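Local structure of defective in germ line development protein 3, isoform a (Caenorhabditis elegans, 3N89) at residues 30-36 / 82-88; 209-213 / 353-357. The protein probably acts in germline development as a Bicaudal-C-type RNA-binding protein, its four KH domains joined into one globular platform. One frame throughout, in Å; residues are numbered along the deposited sequence.

From the N terminus, strand 29-35 comes first, and interaction 1 closes a loop of 45 residues when strand 83-87 returns antiparallel beside it, within the first KH domain of the chain. Interaction 2 opens only afterwards, on helix 209-217 in the third KH domain, and closes 139 residues later when the segment 353-357, in a loop after helix 325-335, reaches that helix. The two loops therefore follow one another in series, neither nesting nor crossing. Interaction 1 is pairing inside a sheet, whereas interaction 2 fastens the C-terminal region onto a helix. Their centres lie 24 Å apart, and their nearest atoms, about 14 Å apart, do not touch.

Interaction 1 of 2, residues 30-36 / 82-88; sequences VTLNMEF and QQVTITG
T31 and T87 face each other as a non-hydrogen-bonded pair, their side chains slanting across one another so that T31 OG1 meets T87 OG1 at 2.7 Å; either hydroxyl may be the donor. In both, OG1 stands beside the backbone N, anti to the carbonyl carbon, which turns the two oxygens together. N33 and T85 instead run alongside each other in the same direction, N33 OD1 lying 3.0 Å from T85 CG2, while N33 ND2 is hydrogen-bonded to S262. At the far end of this face, E35 and Q83 cross: Q83 NE2 gives an N-H to E35 OE1 over 2.7 Å. The bond is nearly straight, 171° at the hydrogen, and reaches the syn side of the carboxylate from somewhat out of its plane, while the oxygen lies nearly in the amide plane of Q83; the bend of E35 at chi2 (61°) helps bring the carboxylate round to Q83, its plane turned 63° from the amide.

Backbone bonds pair L32 with I86 and M34 with V84 in both directions, an antiparallel ladder whose strand axes approach to 4.4 Å. This is the beta-sheet pairing of a KH domain, in which helix 90-102 covers the face bearing L32 and M34. On the other edge of strand 29-35, backbone bonds from T31 and N33 to strand 260-268 carry the sheet on into the fourth KH domain, consistent with the globular platform.

On the helix-covered face, L32 CB and I86 CB stand 4.3 Å apart. The F36 ring crosses V84 obliquely, F36 CD2 approaching V84 CB to 4.0 Å, and the same ring makes a cation-pi contact with R101 of helix 90-102. Beside it, F36 N donates to Q82 O at 2.9 Å, extending the backbone bonding past the end of strand 29-35.

Interaction 2 of 2, residues 209-213 / 353-357; sequences LMPVI and SIWHH
W355 carries most of the apolar contact, presenting the six-membered part of its indole to three residues of helix 209-217. L209 crosses the indole obliquely, with its branch atom CG 3.7 Å from W355 CH2. I213 comes roughly at a right angle and sets its CG1 3.8 Å from W355 CZ2. With I213 CG1 anti to the carbonyl carbon (chi1 -68°), the end of the chain swings towards the indole, and CD1 also touches CZ2. V212 reaches the same ring more loosely, its CG1 lying 4.1 Å from W355 CH2.

A second, looser apolar contact joins V212 to I354. I354 also packs on the indole from its own segment: its CG1 stands 4.1 Å above one face, over the centre.

No hydrogen bond joins the two segments. L209 O lies in the indole plane at its edge, near the carbon CH2, whereas W355 NE1 donates to the backbone O of Y254 in helix 245-257, which probably helps fix the rotation of the ring.

Together these contacts describe a tryptophan from the C-terminal region packed against helices 209-217 and 245-257 of the third KH domain.

Interaction 1 of 2, residues 30-36 / 82-88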
ATOM      1  N   VAL A  30       7.604   5.907  16.398  1.00 21.81           N
ATOM      2  CA  VAL A  30       6.329   5.376  15.947  1.00 23.57           C
ATOM      3  C   VAL A  30       6.457   4.260  14.927  1.00 24.77           C
ATOM      4  O   VAL A  30       7.512   4.072  14.332  1.00 24.90           O
ATOM      5  CB  VAL A  30       5.476   6.503  15.312  1.00 21.59           C
ATOM      6  CG1 VAL A  30       5.485   7.736  16.201  1.00 20.03           C
ATOM      7  CG2 VAL A  30       6.021   6.852  13.939  1.00 21.05           C
ATOM      8  N   THR A  31       5.358   3.535  14.729  1.00 26.85           N
ATOM      9  CA  THR A  31       5.290   2.456  13.748  1.00 29.50           C
ATOM     10  C   THR A  31       4.278   2.848  12.667  1.00 28.96           C
ATOM     11  O   THR A  31       3.177   3.309  12.981  1.00 31.81           O
ATOM     12  CB  THR A  31       4.801   1.132  14.375  1.00 31.27           C
ATOM     13  OG1 THR A  31       5.796   0.621  15.271  1.00 33.97           O
ATOM     14  CG2 THR A  31       4.526   0.098  13.283  1.00 31.42           C
ATOM     15  N   LEU A  32       4.652   2.687  11.404  1.00 25.47           N
ATOM     16  CA  LEU A  32       3.736   2.989  10.309  1.00 23.18           C
ATOM     17  C   LEU A  32       3.224   1.655   9.750  1.00 22.30           C
ATOM     18  O   LEU A  32       3.964   0.666   9.690  1.00 21.91           O
ATOM     19  CB  LEU A  32       4.441   3.789   9.207  1.00 22.99           C
ATOM     20  CG  LEU A  32       3.577   4.145   7.988  1.00 22.46           C
ATOM     21  CD1 LEU A  32       2.345   4.939   8.427  1.00 20.19           C
ATOM     22  CD2 LEU A  32       4.402   4.945   6.992  1.00 19.18           C
ATOM     23  N   ASN A  33       1.954   1.624   9.358  1.00 20.32           N
ATOM     24  CA  ASN A  33       1.345   0.409   8.827  1.00 17.54           C
ATOM     25  C   ASN A  33       0.841   0.640   7.421  1.00 18.54           C
ATOM     26  O   ASN A  33       0.138   1.612   7.159  1.00 17.86           O
ATOM     27  CB  ASN A  33       0.172  -0.034   9.700  1.00 16.49           C
ATOM     28  CG  ASN A  33       0.560  -0.219  11.146  1.00 14.10           C
ATOM     29  OD1 ASN A  33       1.410  -1.054  11.471  1.00 15.62           O
ATOM     30  ND2 ASN A  33      -0.057   0.559  12.029  1.00 11.35           N
ATOM     31  N   MET A  34       1.203  -0.261   6.516  1.00 20.06           N
ATOM     32  CA  MET A  34       0.776  -0.141   5.133  1.00 21.84           C
ATOM     33  C   MET A  34       0.468  -1.522   4.586  1.00 22.20           C
ATOM     34  O   MET A  34       0.860  -2.530   5.166  1.00 21.19           O
ATOM     35  CB  MET A  34       1.869   0.524   4.290  1.00 24.55           C
ATOM     36  CG  MET A  34       2.116   1.991   4.611  1.00 25.72           C
ATOM     37  SD  MET A  34       3.662   2.577   3.861  1.00 30.00           S
ATOM     38  CE  MET A  34       3.222   2.498   2.101  1.00 29.70           C
ATOM     39  N   GLU A  35      -0.252  -1.557   3.469  1.00 24.29           N
ATOM     40  CA  GLU A  35      -0.610  -2.812   2.832  1.00 24.90           C
ATOM     41  C   GLU A  35       0.262  -3.040   1.601  1.00 24.94           C
ATOM     42  O   GLU A  35       0.400  -2.154   0.752  1.00 25.46           O
ATOM     43  CB  GLU A  35      -2.088  -2.793   2.444  1.00 24.99           C
ATOM     44  CG  GLU A  35      -3.013  -3.459   3.460  1.00 27.43           C
ATOM     45  CD  GLU A  35      -2.985  -2.806   4.832  1.00 29.67           C
ATOM     46  OE1 GLU A  35      -3.625  -3.351   5.757  1.00 31.57           O
ATOM     47  OE2 GLU A  35      -2.336  -1.750   4.998  1.00 31.03           O
ATOM     48  N   PHE A  36       0.856  -4.228   1.525  1.00 23.48           N
ATOM     49  CA  PHE A  36       1.725  -4.617   0.415  1.00 24.52           C
ATOM     50  C   PHE A  36       1.284  -6.004  -0.081  1.00 24.73           C
ATOM     51  O   PHE A  36       1.011  -6.899   0.720  1.00 26.65           O
ATOM     52  CB  PHE A  36       3.191  -4.676   0.883  1.00 23.82           C
ATOM     53  CG  PHE A  36       3.888  -3.334   0.914  1.00 21.25           C
ATOM     54  CD1 PHE A  36       4.772  -2.972  -0.104  1.00 18.36           C
ATOM     55  CD2 PHE A  36       3.669  -2.435   1.957  1.00 21.69           C
ATOM     56  CE1 PHE A  36       5.429  -1.739  -0.089  1.00 17.19           C
ATOM     57  CE2 PHE A  36       4.325  -1.191   1.982  1.00 21.57           C
ATOM     58  CZ  PHE A  36       5.205  -0.848   0.955  1.00 20.44           C
ATOM     59  N   GLN A  82      -1.818  -8.807   4.738  1.00 19.42           N
ATOM     60  CA  GLN A  82      -0.770  -8.184   3.935  1.00 21.28           C
ATOM     61  C   GLN A  82      -0.265  -6.867   4.495  1.00 20.73           C
ATOM     62  O   GLN A  82       0.133  -5.985   3.736  1.00 20.08           O
ATOM     63  CB  GLN A  82      -1.284  -7.957   2.510  1.00 20.63           C
ATOM     64  CG  GLN A  82      -1.725  -9.231   1.824  1.00 24.90           C
ATOM     65  CD  GLN A  82      -2.106  -9.023   0.381  1.00 26.02           C
ATOM     66  OE1 GLN A  82      -3.052  -8.304   0.078  1.00 26.13           O
ATOM     67  NE2 GLN A  82      -1.368  -9.659  -0.524  1.00 26.51           N
ATOM     68  N   GLN A  83      -0.264  -6.740   5.817  1.00 21.99           N
ATOM     69  CA  GLN A  83       0.174  -5.510   6.450  1.00 22.30           C
ATOM     70  C   GLN A  83       1.631  -5.542   6.860  1.00 23.10           C
ATOM     71  O   GLN A  83       2.078  -6.448   7.572  1.00 25.00           O
ATOM     72  CB  GLN A  83      -0.688  -5.213   7.669  1.00 23.22           C
ATOM     73  CG  GLN A  83      -0.996  -3.737   7.867  1.00 20.78           C
ATOM     74  CD  GLN A  83      -2.057  -3.517   8.923  1.00 20.28           C
ATOM     75  OE1 GLN A  83      -1.766  -3.470  10.118  1.00 18.25           O
ATOM     76  NE2 GLN A  83      -3.304  -3.402   8.484  1.00 20.72           N
ATOM     77  N   VAL A  84       2.367  -4.542   6.389  1.00 21.81           N
ATOM     78  CA  VAL A  84       3.777  -4.399   6.695  1.00 21.35           C
ATOM     79  C   VAL A  84       3.962  -3.210   7.625  1.00 21.50           C
ATOM     80  O   VAL A  84       3.367  -2.154   7.420  1.00 21.87           O
ATOM     81  CB  VAL A  84       4.595  -4.179   5.417  1.00 21.21           C
ATOM     82  CG1 VAL A  84       5.805  -3.295   5.706  1.00 17.93           C
ATOM     83  CG2 VAL A  84       5.047  -5.526   4.874  1.00 21.52           C
ATOM     84  N   THR A  85       4.792  -3.380   8.647  1.00 22.04           N
ATOM     85  CA  THR A  85       5.027  -2.300   9.591  1.00 21.96           C
ATOM     86  C   THR A  85       6.449  -1.764   9.500  1.00 20.62           C
ATOM     87  O   THR A  85       7.403  -2.510   9.285  1.00 17.51           O
ATOM     88  CB  THR A  85       4.781  -2.761  11.029  1.00 22.93           C
ATOM     89  OG1 THR A  85       5.731  -3.771  11.366  1.00 22.51           O
ATOM     90  CG2 THR A  85       3.387  -3.344  11.169  1.00 24.03           C
ATOM     91  N   ILE A  86       6.573  -0.454   9.663  1.00 19.72           N
ATOM     92  CA  ILE A  86       7.860   0.218   9.617  1.00 19.67           C
ATOM     93  C   ILE A  86       7.952   0.908  10.968  1.00 19.41           C
ATOM     94  O   ILE A  86       7.065   1.674  11.326  1.00 20.18           O
ATOM     95  CB  ILE A  86       7.889   1.251   8.456  1.00 21.14           C
ATOM     96  CG1 ILE A  86       7.468   0.554   7.149  1.00 18.43           C
ATOM     97  CG2 ILE A  86       9.295   1.859   8.312  1.00 18.27           C
ATOM     98  CD1 ILE A  86       7.496   1.438   5.921  1.00 17.57           C
ATOM     99  N   THR A  87       9.005   0.617  11.724  1.00 21.17           N
ATOM    100  CA  THR A  87       9.177   1.191  13.059  1.00 20.40           C
ATOM    101  C   THR A  87      10.487   1.944  13.236  1.00 19.90           C
ATOM    102  O   THR A  87      11.548   1.469  12.833  1.00 20.59           O
ATOM    103  CB  THR A  87       9.135   0.089  14.140  1.00 22.41           C
ATOM    104  OG1 THR A  87       7.901  -0.636  14.039  1.00 22.51           O
ATOM    105  CG2 THR A  87       9.268   0.704  15.538  1.00 20.72           C
ATOM    106  N   GLY A  88      10.412   3.110  13.862  1.00 17.94           N
ATOM    107  CA  GLY A  88      11.612   3.886  14.098  1.00 20.06           C
ATOM    108  C   GLY A  88      11.294   5.347  14.326  1.00 20.94           C
ATOM    109  O   GLY A  88      10.145   5.702  14.563  1.00 21.65           O
TER

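Interaction 2 of 2, residues 209-213 / 353-357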
ATOM      1  N   LEU A 209     -16.764   2.252  -5.723  1.00 27.55           N
ATOM      2  CA  LEU A 209     -15.536   2.976  -6.073  1.00 29.07           C
ATOM      3  C   LEU A 209     -14.718   2.602  -7.306  1.00 30.12           C
ATOM      4  O   LEU A 209     -13.981   3.441  -7.820  1.00 31.84           O
ATOM      5  CB  LEU A 209     -14.601   3.001  -4.863  1.00 28.00           C
ATOM      6  CG  LEU A 209     -14.342   4.363  -4.213  1.00 29.26           C
ATOM      7  CD1 LEU A 209     -15.647   5.133  -4.070  1.00 29.20           C
ATOM      8  CD2 LEU A 209     -13.672   4.161  -2.861  1.00 28.39           C
ATOM      9  N   MET A 210     -14.817   1.369  -7.789  1.00 31.75           N
ATOM     10  CA  MET A 210     -14.035   1.002  -8.966  1.00 32.08           C
ATOM     11  C   MET A 210     -14.575   1.638 -10.245  1.00 34.14           C
ATOM     12  O   MET A 210     -13.804   2.165 -11.049  1.00 36.34           O
ATOM     13  CB  MET A 210     -13.958  -0.518  -9.121  1.00 31.61           C
ATOM     14  CG  MET A 210     -13.206  -1.224  -7.991  1.00 30.44           C
ATOM     15  SD  MET A 210     -11.440  -0.833  -7.935  1.00 28.21           S
ATOM     16  CE  MET A 210     -11.417   0.659  -6.927  1.00 27.46           C
ATOM     17  N   PRO A 211     -15.905   1.605 -10.456  1.00 34.52           N
ATOM     18  CA  PRO A 211     -16.486   2.203 -11.667  1.00 32.84           C
ATOM     19  C   PRO A 211     -15.911   3.588 -11.962  1.00 31.65           C
ATOM     20  O   PRO A 211     -15.719   3.959 -13.124  1.00 32.10           O
ATOM     21  CB  PRO A 211     -17.975   2.248 -11.343  1.00 30.90           C
ATOM     22  CG  PRO A 211     -18.162   0.977 -10.566  1.00 31.19           C
ATOM     23  CD  PRO A 211     -16.957   0.983  -9.627  1.00 34.01           C
ATOM     24  N   VAL A 212     -15.635   4.345 -10.906  1.00 30.38           N
ATOM     25  CA  VAL A 212     -15.077   5.690 -11.049  1.00 28.63           C
ATOM     26  C   VAL A 212     -13.692   5.601 -11.671  1.00 28.01           C
ATOM     27  O   VAL A 212     -13.338   6.405 -12.530  1.00 27.43           O
ATOM     28  CB  VAL A 212     -14.959   6.407  -9.675  1.00 28.51           C
ATOM     29  CG1 VAL A 212     -14.242   7.746  -9.840  1.00 26.72           C
ATOM     30  CG2 VAL A 212     -16.342   6.614  -9.075  1.00 25.68           C
ATOM     31  N   ILE A 213     -12.908   4.623 -11.230  1.00 28.18           N
ATOM     32  CA  ILE A 213     -11.565   4.451 -11.765  1.00 27.72           C
ATOM     33  C   ILE A 213     -11.630   4.099 -13.248  1.00 26.66           C
ATOM     34  O   ILE A 213     -10.896   4.669 -14.054  1.00 25.53           O
ATOM     35  CB  ILE A 213     -10.788   3.367 -10.997  1.00 29.37           C
ATOM     36  CG1 ILE A 213     -10.492   3.862  -9.578  1.00 28.03           C
ATOM     37  CG2 ILE A 213      -9.488   3.028 -11.735  1.00 30.39           C
ATOM     38  CD1 ILE A 213      -9.585   2.951  -8.786  1.00 29.24           C
ATOM     39  N   SER A 353      -3.861  12.648  -7.015  1.00 34.96           N
ATOM     40  CA  SER A 353      -4.874  11.618  -6.835  1.00 33.29           C
ATOM     41  C   SER A 353      -6.256  12.177  -7.126  1.00 34.17           C
ATOM     42  O   SER A 353      -6.648  13.211  -6.577  1.00 35.11           O
ATOM     43  CB  SER A 353      -4.835  11.090  -5.404  1.00 31.38           C
ATOM     44  OG  SER A 353      -5.634   9.928  -5.271  1.00 31.68           O
ATOM     45  N   ILE A 354      -7.000  11.499  -7.992  1.00 34.02           N
ATOM     46  CA  ILE A 354      -8.345  11.955  -8.314  1.00 32.82           C
ATOM     47  C   ILE A 354      -9.206  11.816  -7.065  1.00 31.19           C
ATOM     48  O   ILE A 354     -10.348  12.258  -7.036  1.00 31.73           O
ATOM     49  CB  ILE A 354      -8.992  11.108  -9.438  1.00 33.08           C
ATOM     50  CG1 ILE A 354      -9.117   9.653  -8.980  1.00 32.24           C
ATOM     51  CG2 ILE A 354      -8.170  11.215 -10.717  1.00 28.86           C
ATOM     52  CD1 ILE A 354      -9.888   8.763  -9.941  1.00 33.36           C
ATOM     53  N   TRP A 355      -8.642  11.201  -6.030  1.00 29.93           N
ATOM     54  CA  TRP A 355      -9.361  10.980  -4.783  1.00 28.95           C
ATOM     55  C   TRP A 355      -9.410  12.178  -3.849  1.00 31.03           C
ATOM     56  O   TRP A 355     -10.095  12.148  -2.826  1.00 33.96           O
ATOM     57  CB  TRP A 355      -8.773   9.770  -4.058  1.00 23.37           C
ATOM     58  CG  TRP A 355      -9.018   8.498  -4.806  1.00 18.43           C
ATOM     59  CD1 TRP A 355      -8.085   7.581  -5.191  1.00 18.20           C
ATOM     60  CD2 TRP A 355     -10.278   8.013  -5.277  1.00 16.41           C
ATOM     61  NE1 TRP A 355      -8.685   6.555  -5.878  1.00 17.66           N
ATOM     62  CE2 TRP A 355     -10.033   6.798  -5.951  1.00 17.94           C
ATOM     63  CE3 TRP A 355     -11.595   8.495  -5.207  1.00 16.00           C
ATOM     64  CZ2 TRP A 355     -11.059   6.044  -6.542  1.00 18.06           C
ATOM     65  CZ3 TRP A 355     -12.618   7.751  -5.794  1.00 14.52           C
ATOM     66  CH2 TRP A 355     -12.340   6.538  -6.458  1.00 18.06           C
ATOM     67  N   HIS A 356      -8.693  13.237  -4.193  1.00 32.34           N
ATOM     68  CA  HIS A 356      -8.701  14.435  -3.367  1.00 32.57           C
ATOM     69  C   HIS A 356      -9.986  15.237  -3.587  1.00 32.76           C
ATOM     70  O   HIS A 356     -10.277  16.168  -2.828  1.00 32.10           O
ATOM     71  CB  HIS A 356      -7.488  15.318  -3.690  1.00 32.29           C
ATOM     72  CG  HIS A 356      -6.222  14.877  -3.024  1.00 33.89           C
ATOM     73  ND1 HIS A 356      -6.088  14.806  -1.654  1.00 33.74           N
ATOM     74  CD2 HIS A 356      -5.027  14.492  -3.538  1.00 33.01           C
ATOM     75  CE1 HIS A 356      -4.869  14.398  -1.352  1.00 32.62           C
ATOM     76  NE2 HIS A 356      -4.205  14.202  -2.479  1.00 32.90           N
ATOM     77  N   HIS A 357     -10.758  14.870  -4.609  1.00 32.55           N
ATOM     78  CA  HIS A 357     -11.990  15.599  -4.924  1.00 34.24           C
ATOM     79  C   HIS A 357     -13.197  14.733  -5.312  1.00 34.70           C
ATOM     80  O   HIS A 357     -14.332  15.212  -5.307  1.00 34.52           O
TER